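Local coordinates for ethylbenzene dehydrogenase alpha-subunit (Aromatoleum aromaticum, PDB 2IVF), which belongs to the molybdopterin oxidoreductase family and carries a molybdenum atom, an iron/sulfur cluster and two pterin-guanosine ligands, MGD and MD1, at residues W87-C92 with M661-S666; A480-D485 with L771-G776. All coordinates share one frame; numbering follows the deposited sequence.

Contact 1: W87-C92 with M661-S666; sequences WPQGSC and MTTPCS. With MGD (2-amino-5,6-dimercapto-7-methyl-3,7,8a,9-tetrahydro-8-oxa-1,3,9,10-tetraaza-anthracen-4-one guanosine dinucleotide), chain M; SF4 (iron/sulfur cluster), chain K.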
ATOM      1  N   TRP A  87       6.341  -1.617  -7.564  1.00 22.17           N
ATOM      2  CA  TRP A  87       6.453  -2.008  -8.938  1.00 23.11           C
ATOM      3  C   TRP A  87       5.111  -1.820  -9.639  1.00 23.41           C
ATOM      4  O   TRP A  87       4.057  -2.224  -9.123  1.00 22.98           O
ATOM      5  CB  TRP A  87       6.900  -3.472  -9.112  1.00 25.07           C
ATOM      6  CG  TRP A  87       7.444  -3.642 -10.472  1.00 23.57           C
ATOM      7  CD1 TRP A  87       6.769  -4.088 -11.568  1.00 25.61           C
ATOM      8  CD2 TRP A  87       8.737  -3.263 -10.923  1.00 24.09           C
ATOM      9  NE1 TRP A  87       7.580  -4.039 -12.669  1.00 26.11           N
ATOM     10  CE2 TRP A  87       8.803  -3.553 -12.298  1.00 25.18           C
ATOM     11  CE3 TRP A  87       9.871  -2.762 -10.287  1.00 28.04           C
ATOM     12  CZ2 TRP A  87       9.960  -3.351 -13.067  1.00 27.35           C
ATOM     13  CZ3 TRP A  87      11.008  -2.498 -11.055  1.00 28.70           C
ATOM     14  CH2 TRP A  87      11.060  -2.841 -12.435  1.00 28.12           C
ATOM     15  N   PRO A  88       5.147  -1.210 -10.826  1.00 23.71           N
ATOM     16  CA  PRO A  88       6.278  -0.471 -11.391  1.00 23.77           C
ATOM     17  C   PRO A  88       6.786   0.498 -10.348  1.00 22.53           C
ATOM     18  O   PRO A  88       5.982   1.039  -9.596  1.00 22.36           O
ATOM     19  CB  PRO A  88       5.647   0.249 -12.564  1.00 23.14           C
ATOM     20  CG  PRO A  88       4.600  -0.659 -13.035  1.00 24.54           C
ATOM     21  CD  PRO A  88       4.002  -1.243 -11.765  1.00 23.79           C
ATOM     22  N   GLN A  89       8.102   0.678 -10.254  1.00 22.86           N
ATOM     23  CA  GLN A  89       8.632   1.532  -9.179  1.00 23.23           C
ATOM     24  C   GLN A  89       8.037   2.910  -9.319  1.00 24.12           C
ATOM     25  O   GLN A  89       8.065   3.465 -10.395  1.00 25.96           O
ATOM     26  CB  GLN A  89      10.155   1.557  -9.211  1.00 22.93           C
ATOM     27  CG  GLN A  89      10.801   1.467  -7.841  1.00 26.78           C
ATOM     28  CD  GLN A  89      10.890   2.801  -7.158  1.00 27.64           C
ATOM     29  OE1 GLN A  89      10.898   3.840  -7.818  1.00 28.04           O
ATOM     30  NE2 GLN A  89      10.946   2.791  -5.811  1.00 26.70           N
ATOM     31  N   GLY A  90       7.467   3.476  -8.254  1.00 24.16           N
ATOM     32  CA  GLY A  90       6.716   4.710  -8.450  1.00 23.41           C
ATOM     33  C   GLY A  90       7.610   5.873  -8.846  1.00 23.14           C
ATOM     34  O   GLY A  90       7.188   6.769  -9.596  1.00 21.63           O
ATOM     35  N   SER A  91       8.840   5.868  -8.334  1.00 24.02           N
ATOM     36  CA  SER A  91       9.838   6.906  -8.581  1.00 24.31           C
ATOM     37  C   SER A  91       9.224   8.255  -8.373  1.00 23.74           C
ATOM     38  O   SER A  91       9.447   9.199  -9.151  1.00 23.41           O
ATOM     39  CB  SER A  91      10.462   6.883 -10.002  1.00 25.28           C
ATOM     40  OG  SER A  91      11.239   5.749 -10.138  1.00 33.93           O
ATOM     41  N   CYS A  92       8.464   8.332  -7.296  1.00 22.02           N
ATOM     42  CA  CYS A  92       7.745   9.529  -6.949  1.00 21.98           C
ATOM     43  C   CYS A  92       8.635  10.521  -6.278  1.00 21.34           C
ATOM     44  O   CYS A  92       9.238  10.184  -5.272  1.00 23.81           O
ATOM     45  CB  CYS A  92       6.641   9.150  -5.977  1.00 20.90           C
ATOM     46  SG  CYS A  92       5.633   7.784  -6.476  1.00 22.68           S
ATOM     47  N   MET A 661      19.180   6.906  -5.961  1.00 24.32           N
ATOM     48  CA  MET A 661      18.362   7.184  -7.109  1.00 26.36           C
ATOM     49  C   MET A 661      17.374   6.051  -7.201  1.00 24.81           C
ATOM     50  O   MET A 661      17.754   4.910  -6.937  1.00 23.61           O
ATOM     51  CB  MET A 661      19.232   7.136  -8.326  1.00 25.60           C
ATOM     52  CG  MET A 661      18.616   7.588  -9.566  1.00 28.38           C
ATOM     53  SD  MET A 661      19.979   7.815 -10.749  1.00 35.98           S
ATOM     54  CE  MET A 661      20.575   6.163 -10.841  1.00 18.42           C
ATOM     55  N   THR A 662      16.133   6.345  -7.579  1.00 24.54           N
ATOM     56  CA  THR A 662      15.147   5.286  -7.734  1.00 25.36           C
ATOM     57  C   THR A 662      15.491   4.392  -8.944  1.00 25.68           C
ATOM     58  O   THR A 662      16.417   4.666  -9.685  1.00 27.56           O
ATOM     59  CB  THR A 662      13.781   5.874  -7.887  1.00 25.76           C
ATOM     60  OG1 THR A 662      13.795   6.767  -8.998  1.00 27.59           O
ATOM     61  CG2 THR A 662      13.406   6.644  -6.630  1.00 26.66           C
ATOM     62  N   THR A 663      14.812   3.258  -9.055  1.00 26.67           N
ATOM     63  CA  THR A 663      15.093   2.283 -10.097  1.00 26.25           C
ATOM     64  C   THR A 663      13.822   2.063 -10.867  1.00 24.71           C
ATOM     65  O   THR A 663      13.080   1.111 -10.607  1.00 26.33           O
ATOM     66  CB  THR A 663      15.557   0.940  -9.509  1.00 28.00           C
ATOM     67  OG1 THR A 663      14.548   0.419  -8.620  1.00 28.48           O
ATOM     68  CG2 THR A 663      16.858   1.142  -8.736  1.00 27.04           C
ATOM     69  N   PRO A 664      13.538   2.953 -11.805  1.00 25.08           N
ATOM     70  CA  PRO A 664      12.260   2.879 -12.539  1.00 23.91           C
ATOM     71  C   PRO A 664      12.267   1.804 -13.656  1.00 25.12           C
ATOM     72  O   PRO A 664      13.339   1.348 -14.145  1.00 25.14           O
ATOM     73  CB  PRO A 664      12.179   4.265 -13.182  1.00 25.57           C
ATOM     74  CG  PRO A 664      13.592   4.590 -13.445  1.00 23.78           C
ATOM     75  CD  PRO A 664      14.352   4.070 -12.286  1.00 24.10           C
ATOM     76  N   CYS A 665      11.073   1.462 -14.118  1.00 24.30           N
ATOM     77  CA  CYS A 665      10.924   0.702 -15.317  1.00 23.67           C
ATOM     78  C   CYS A 665      10.041   1.525 -16.260  1.00 23.50           C
ATOM     79  O   CYS A 665       9.793   2.724 -16.033  1.00 23.61           O
ATOM     80  CB  CYS A 665      10.287  -0.625 -14.975  1.00 23.82           C
ATOM     81  SG  CYS A 665       8.623  -0.458 -14.282  1.00 25.07           S
ATOM     82  N   SER A 666       9.586   0.895 -17.339  1.00 23.32           N
ATOM     83  CA  SER A 666       8.730   1.555 -18.316  1.00 22.69           C
ATOM     84  C   SER A 666       7.493   2.250 -17.734  1.00 22.87           C
ATOM     85  O   SER A 666       7.071   3.281 -18.274  1.00 23.32           O
ATOM     86  CB  SER A 666       8.296   0.541 -19.391  1.00 22.45           C
ATOM     87  OG  SER A 666       7.583  -0.529 -18.821  1.00 24.56           O
TER
HETATM   88  PB  MGD M1986      -0.317  -9.291  -7.077  1.00 13.50           P
HETATM   89  O1B MGD M1986      -0.376  -8.322  -5.948  1.00 13.53           O
HETATM   90  O2B MGD M1986       0.213 -10.636  -6.734  1.00 16.27           O
HETATM   91  O3B MGD M1986       0.471  -8.812  -8.355  1.00 15.54           O
HETATM   92  O3A MGD M1986       1.715  -6.660  -7.799  1.00 13.42           O
HETATM   93  PA  MGD M1986       0.798  -7.324  -8.923  1.00 14.85           P
HETATM   94  O1A MGD M1986      -0.386  -6.465  -9.027  1.00 13.45           O
HETATM   95  O2A MGD M1986       1.578  -7.570 -10.122  1.00 13.70           O
HETATM   96  O5' MGD M1986      -1.787  -9.487  -7.700  1.00 15.42           O
HETATM   97  C5' MGD M1986      -2.877  -9.824  -6.828  1.00 10.50           C
HETATM   98  C4' MGD M1986      -4.083 -10.269  -7.650  1.00 12.02           C
HETATM   99  O4' MGD M1986      -3.813 -11.517  -8.273  1.00 14.93           O
HETATM  100  C3' MGD M1986      -5.111 -10.610  -6.596  1.00 12.42           C
HETATM  101  O3' MGD M1986      -5.901  -9.444  -6.393  1.00 13.73           O
HETATM  102  C2' MGD M1986      -5.906 -11.746  -7.253  1.00 15.07           C
HETATM  103  O2' MGD M1986      -7.248 -11.304  -7.531  1.00 17.21           O
HETATM  104  C1' MGD M1986      -5.125 -12.034  -8.546  1.00 14.09           C
HETATM  105  N9  MGD M1986      -5.047 -13.500  -8.749  1.00 13.82           N
HETATM  106  C8  MGD M1986      -4.589 -14.437  -7.905  1.00 15.66           C
HETATM  107  N7  MGD M1986      -4.639 -15.649  -8.470  1.00 15.10           N
HETATM  108  C5  MGD M1986      -5.131 -15.458  -9.721  1.00 16.12           C
HETATM  109  C6  MGD M1986      -5.457 -16.269 -10.799  1.00 15.83           C
HETATM  110  O6  MGD M1986      -5.352 -17.502 -10.818  1.00 15.84           O
HETATM  111  N1  MGD M1986      -5.950 -15.646 -11.949  1.00 16.39           N
HETATM  112  C2  MGD M1986      -6.168 -14.266 -12.081  1.00 15.83           C
HETATM  113  N2  MGD M1986      -6.676 -13.750 -13.252  1.00 13.58           N
HETATM  114  N3  MGD M1986      -5.824 -13.500 -11.036  1.00 13.40           N
HETATM  115  C4  MGD M1986      -5.349 -14.073  -9.888  1.00 14.16           C
HETATM  116  C10 MGD M1986       2.916  -7.227  -7.421  1.00 14.53           C
HETATM  117  C11 MGD M1986       3.968  -6.145  -7.399  1.00 13.30           C
HETATM  118  O11 MGD M1986       3.547  -5.171  -6.535  1.00 13.50           O
HETATM  119  C12 MGD M1986       5.386  -6.633  -7.068  1.00 15.42           C
HETATM  120  S12 MGD M1986       5.969  -8.211  -7.582  1.00 15.44           S
HETATM  121  C13 MGD M1986       6.231  -5.818  -6.357  1.00 14.58           C
HETATM  122  S13 MGD M1986       7.837  -6.360  -6.010  1.00 14.84           S
HETATM  123  C14 MGD M1986       5.771  -4.489  -5.865  1.00 16.59           C
HETATM  124  N15 MGD M1986       5.415  -4.670  -4.428  1.00 14.50           N
HETATM  125  C16 MGD M1986       4.435  -3.869  -3.810  1.00 14.22           C
HETATM  126  C17 MGD M1986       4.182  -3.903  -2.463  1.00 13.16           C
HETATM  127  O17 MGD M1986       4.805  -4.680  -1.700  1.00 15.69           O
HETATM  128  N18 MGD M1986       3.172  -3.059  -1.959  1.00 14.02           N
HETATM  129  C19 MGD M1986       2.462  -2.204  -2.744  1.00 12.14           C
HETATM  130  N19 MGD M1986       1.515  -1.445  -2.158  1.00 14.20           N
HETATM  131  N20 MGD M1986       2.713  -2.227  -4.061  1.00 13.91           N
HETATM  132  C21 MGD M1986       3.680  -2.996  -4.586  1.00 12.01           C
HETATM  133  N22 MGD M1986       3.925  -2.985  -5.955  1.00 14.92           N
HETATM  134  C23 MGD M1986       4.489  -4.103  -6.655  1.00 14.40           C
HETATM  135 FE1  SF4 K1984       4.845   4.965  -2.756  1.00 26.13          FE
HETATM  136 FE2  SF4 K1984       5.949   6.316  -4.837  1.00 25.31          FE
HETATM  137 FE3  SF4 K1984       7.369   5.965  -2.611  1.00 24.94          FE
HETATM  138 FE4  SF4 K1984       6.827   3.820  -4.235  1.00 25.16          FE
HETATM  139  S1  SF4 K1984       8.175   5.569  -4.732  1.00 26.63           S
HETATM  140  S2  SF4 K1984       6.661   3.929  -1.889  1.00 23.36           S
HETATM  141  S3  SF4 K1984       4.757   4.431  -4.991  1.00 24.81           S
HETATM  142  S4  SF4 K1984       5.438   7.208  -2.790  1.00 26.13           S
HETATM  143  O   HOH W   1       8.844   3.000 -12.966  1.00 13.31           O
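Two loops pass each other in opposite senses, S91 facing T662 and P88 facing C665, and the backbones come nearest where the CA atoms of Q89 and P664 lie 5.1 Å apart. At one end the thiol of C665 sits over a face of the W87 indole, its SG 3.9 Å from the centroid of the six-membered ring and 30° off the ring normal. CG of W87 is anti to the backbone N (chi1 -160°). CZ2 and CH2 of the benzo ring meet C665 CB, the nearer, CZ2, at 3.3 Å. The same SG also touches P88 CB, beyond the cis peptide that joins W87 to P88. NE1 of W87 turns to another partner, the carbonyl of A480. In the middle, the aliphatic part of Q89 lies against the T663 carbonyl, CB being 3.3 Å from O, while its NE2 is held by the carbonyls of H82 and N84. A water accepts from C665 N at 2.9 Å and can donate to Q89 O, though more acceptors than protons are in reach. At the other end the hydroxyls S91 OG and T662 OG1 are hydrogen-bonded at 3.0 Å, with either able to donate, and T662 OG1 is gripped a second time by the backbone N of T672. Just past S91, C92 SG binds iron FE2 of the iron/sulfur cluster at 2.2 Å. W87 O lies against C23 of MGD, and this one short loop reaches from the cluster to within about 6 Å of the molybdenum atom, measured from the W87 side chain. In this chain the 661-666 loop packs on it; the cluster lying beside the pterin cofactor is characteristic of the cluster-containing molybdopterin oxidoreductases.

Contact 2: A480-D485 with L771-G776; sequences AWAYSD and LSMGTG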
ATOM      1  N   ALA A 480       5.053  -4.334 -17.376  1.00 24.50           N
ATOM      2  CA  ALA A 480       6.040  -3.280 -17.355  1.00 24.17           C
ATOM      3  C   ALA A 480       7.361  -3.846 -16.856  1.00 24.45           C
ATOM      4  O   ALA A 480       7.758  -3.600 -15.729  1.00 24.94           O
ATOM      5  CB  ALA A 480       5.582  -2.173 -16.467  1.00 24.24           C
ATOM      6  N   TRP A 481       8.060  -4.564 -17.722  1.00 25.30           N
ATOM      7  CA  TRP A 481       9.236  -5.308 -17.311  1.00 26.29           C
ATOM      8  C   TRP A 481      10.446  -4.953 -18.165  1.00 26.54           C
ATOM      9  O   TRP A 481      11.374  -5.715 -18.260  1.00 25.92           O
ATOM     10  CB  TRP A 481       8.873  -6.779 -17.441  1.00 28.79           C
ATOM     11  CG  TRP A 481       9.586  -7.702 -16.553  1.00 30.78           C
ATOM     12  CD1 TRP A 481      10.139  -8.898 -16.899  1.00 34.73           C
ATOM     13  CD2 TRP A 481       9.808  -7.548 -15.154  1.00 33.69           C
ATOM     14  NE1 TRP A 481      10.704  -9.494 -15.800  1.00 35.92           N
ATOM     15  CE2 TRP A 481      10.512  -8.680 -14.717  1.00 34.63           C
ATOM     16  CE3 TRP A 481       9.481  -6.568 -14.228  1.00 33.70           C
ATOM     17  CZ2 TRP A 481      10.900  -8.841 -13.421  1.00 34.14           C
ATOM     18  CZ3 TRP A 481       9.858  -6.744 -12.922  1.00 33.23           C
ATOM     19  CH2 TRP A 481      10.558  -7.865 -12.530  1.00 35.14           C
ATOM     20  N   ALA A 482      10.386  -3.827 -18.857  1.00 26.24           N
ATOM     21  CA  ALA A 482      11.537  -3.252 -19.540  1.00 26.67           C
ATOM     22  C   ALA A 482      12.138  -2.206 -18.602  1.00 28.24           C
ATOM     23  O   ALA A 482      11.443  -1.333 -18.113  1.00 27.05           O
ATOM     24  CB  ALA A 482      11.110  -2.618 -20.840  1.00 25.43           C
ATOM     25  N   TYR A 483      13.433  -2.297 -18.334  1.00 28.08           N
ATOM     26  CA  TYR A 483      14.073  -1.269 -17.525  1.00 30.42           C
ATOM     27  C   TYR A 483      15.575  -1.280 -17.715  1.00 30.55           C
ATOM     28  O   TYR A 483      16.113  -2.285 -18.162  1.00 28.58           O
ATOM     29  CB  TYR A 483      13.756  -1.483 -16.048  1.00 32.74           C
ATOM     30  CG  TYR A 483      13.941  -2.898 -15.516  1.00 34.88           C
ATOM     31  CD1 TYR A 483      15.175  -3.349 -15.028  1.00 37.39           C
ATOM     32  CD2 TYR A 483      12.847  -3.772 -15.450  1.00 35.88           C
ATOM     33  CE1 TYR A 483      15.315  -4.673 -14.517  1.00 36.62           C
ATOM     34  CE2 TYR A 483      12.967  -5.070 -14.946  1.00 36.98           C
ATOM     35  CZ  TYR A 483      14.195  -5.528 -14.494  1.00 37.59           C
ATOM     36  OH  TYR A 483      14.210  -6.816 -14.005  1.00 39.10           O
ATOM     37  N   SER A 484      16.223  -0.169 -17.385  1.00 30.81           N
ATOM     38  CA  SER A 484      17.667  -0.117 -17.402  1.00 31.39           C
ATOM     39  C   SER A 484      18.123  -0.365 -16.006  1.00 30.71           C
ATOM     40  O   SER A 484      17.773   0.393 -15.108  1.00 31.80           O
ATOM     41  CB  SER A 484      18.163   1.260 -17.759  1.00 31.61           C
ATOM     42  OG  SER A 484      19.579   1.242 -17.781  1.00 35.21           O
ATOM     43  N   ASP A 485      18.960  -1.358 -15.828  1.00 31.16           N
ATOM     44  CA  ASP A 485      19.595  -1.573 -14.562  1.00 30.18           C
ATOM     45  C   ASP A 485      21.107  -1.378 -14.715  1.00 29.20           C
ATOM     46  O   ASP A 485      21.868  -1.796 -13.870  1.00 26.88           O
ATOM     47  CB  ASP A 485      19.222  -2.955 -14.026  1.00 32.15           C
ATOM     48  CG  ASP A 485      19.753  -4.088 -14.876  1.00 35.37           C
ATOM     49  OD1 ASP A 485      20.373  -3.836 -15.941  1.00 36.90           O
ATOM     50  OD2 ASP A 485      19.524  -5.249 -14.458  1.00 39.13           O
ATOM     51  N   LEU A 771      16.030   8.121 -21.197  1.00 22.87           N
ATOM     52  CA  LEU A 771      16.016   8.307 -22.637  1.00 23.36           C
ATOM     53  C   LEU A 771      16.251   7.009 -23.416  1.00 23.57           C
ATOM     54  O   LEU A 771      16.234   6.988 -24.646  1.00 23.58           O
ATOM     55  CB  LEU A 771      17.060   9.333 -23.026  1.00 24.05           C
ATOM     56  CG  LEU A 771      16.882  10.699 -22.356  1.00 25.52           C
ATOM     57  CD1 LEU A 771      17.997  11.603 -22.812  1.00 27.52           C
ATOM     58  CD2 LEU A 771      15.512  11.272 -22.739  1.00 28.50           C
ATOM     59  N   SER A 772      16.506   5.946 -22.697  1.00 23.41           N
ATOM     60  CA  SER A 772      16.697   4.637 -23.329  1.00 24.73           C
ATOM     61  C   SER A 772      16.660   3.549 -22.265  1.00 24.71           C
ATOM     62  O   SER A 772      16.646   3.850 -21.070  1.00 23.63           O
ATOM     63  CB  SER A 772      18.022   4.563 -24.068  1.00 25.80           C
ATOM     64  OG  SER A 772      19.059   4.265 -23.197  1.00 27.90           O
ATOM     65  N   MET A 773      16.631   2.292 -22.721  1.00 23.66           N
ATOM     66  CA  MET A 773      16.647   1.151 -21.845  1.00 24.87           C
ATOM     67  C   MET A 773      18.084   0.699 -21.506  1.00 25.01           C
ATOM     68  O   MET A 773      18.264  -0.383 -20.924  1.00 26.57           O
ATOM     69  CB  MET A 773      15.884  -0.035 -22.507  1.00 24.80           C
ATOM     70  CG  MET A 773      14.385   0.131 -22.698  1.00 25.56           C
ATOM     71  SD  MET A 773      13.533   0.453 -21.196  1.00 28.69           S
ATOM     72  CE  MET A 773      11.959   1.000 -21.843  1.00 28.44           C
ATOM     73  N   GLY A 774      19.078   1.502 -21.850  1.00 25.08           N
ATOM     74  CA  GLY A 774      20.470   1.199 -21.532  1.00 24.07           C
ATOM     75  C   GLY A 774      21.000   0.130 -22.455  1.00 24.11           C
ATOM     76  O   GLY A 774      20.568   0.031 -23.586  1.00 23.18           O
ATOM     77  N   THR A 775      21.917  -0.702 -21.957  1.00 23.94           N
ATOM     78  CA  THR A 775      22.688  -1.621 -22.808  1.00 23.68           C
ATOM     79  C   THR A 775      22.388  -3.095 -22.492  1.00 24.08           C
ATOM     80  O   THR A 775      22.977  -3.985 -23.109  1.00 24.49           O
ATOM     81  CB  THR A 775      24.202  -1.380 -22.628  1.00 24.01           C
ATOM     82  OG1 THR A 775      24.550  -1.544 -21.254  1.00 23.17           O
ATOM     83  CG2 THR A 775      24.604  -0.001 -23.084  1.00 23.97           C
ATOM     84  N   GLY A 776      21.491  -3.349 -21.543  1.00 23.46           N
ATOM     85  CA  GLY A 776      21.226  -4.717 -21.068  1.00 24.06           C
ATOM     86  C   GLY A 776      20.111  -5.319 -21.880  1.00 24.08           C
ATOM     87  O   GLY A 776      19.764  -4.816 -22.950  1.00 24.42           O
TER
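The backbone N of G774 donates to S772 OG over 3.1 Å, nearly straight at 161° about the hydrogen, and closes an ST turn next to S484. M773 lies between the two bonded residues and supplies most of what touches the 480-485 loop. Its chain is bent at chi2 (-57°), which swings SD round toward A482, and SD and CE both meet A482 CB. The methyl CE is 3.8 Å from A482 CB, and SD is almost as near to the same methyl. SD also comes within 4.0 Å of Y483 N, although the CB of Y483 points away and its CE2 lies over one face of the W481 ring, toward the rim. One residue on, the serine meets backbone rather than side chain: S484 CB rests 3.6 Å from M773 O, and S484 CA makes a bent C-H...O contact with that same oxygen. The S484 hydroxyl is anti to its backbone N (chi1 -179°), which brings OG 3.9 Å from G774 CA, where glycine lets the chain pass close by. OG does not find its hydrogen-bond partner across the contact; it is bonded to D486 OD1 at the start of helix 486-493. The other carboxylate oxygen, D486 OD2, is bonded to T775 OG1, so a single aspartate ties the two loops together indirectly. Further ties run to helix 777-781, where S778 OG bonds to Y483 O and R779 NH1 to G774 O. No hydrogen bond passes directly between the two segments. The chemistry implies a seam of thioether-methyl and methylene-carbonyl packing, probably held in place by polar bonds within one loop and to the two following helices, rather than by bonds across it.

The four segments alternate along the chain, 87-92, 480-485, 661-666 and 771-776, so each contact bridges a long excursion that the other interrupts. Their centres are only 11 Å apart, and both lie about 14 Å from the centre of the chain, on the same side. The two are continuous: S666 N is probably hydrogen-bonded to A482 O at 3.0 Å, and the W87 and W481 rings meet with planes at about 80°. Contact 1 lies beside the iron/sulfur cluster and MGD, whereas contact 2 runs directly into helices 486-493 and 777-781. Together they bring four distant loops together in one mostly buried region near the molybdenum atom, with contact 1 the nearer.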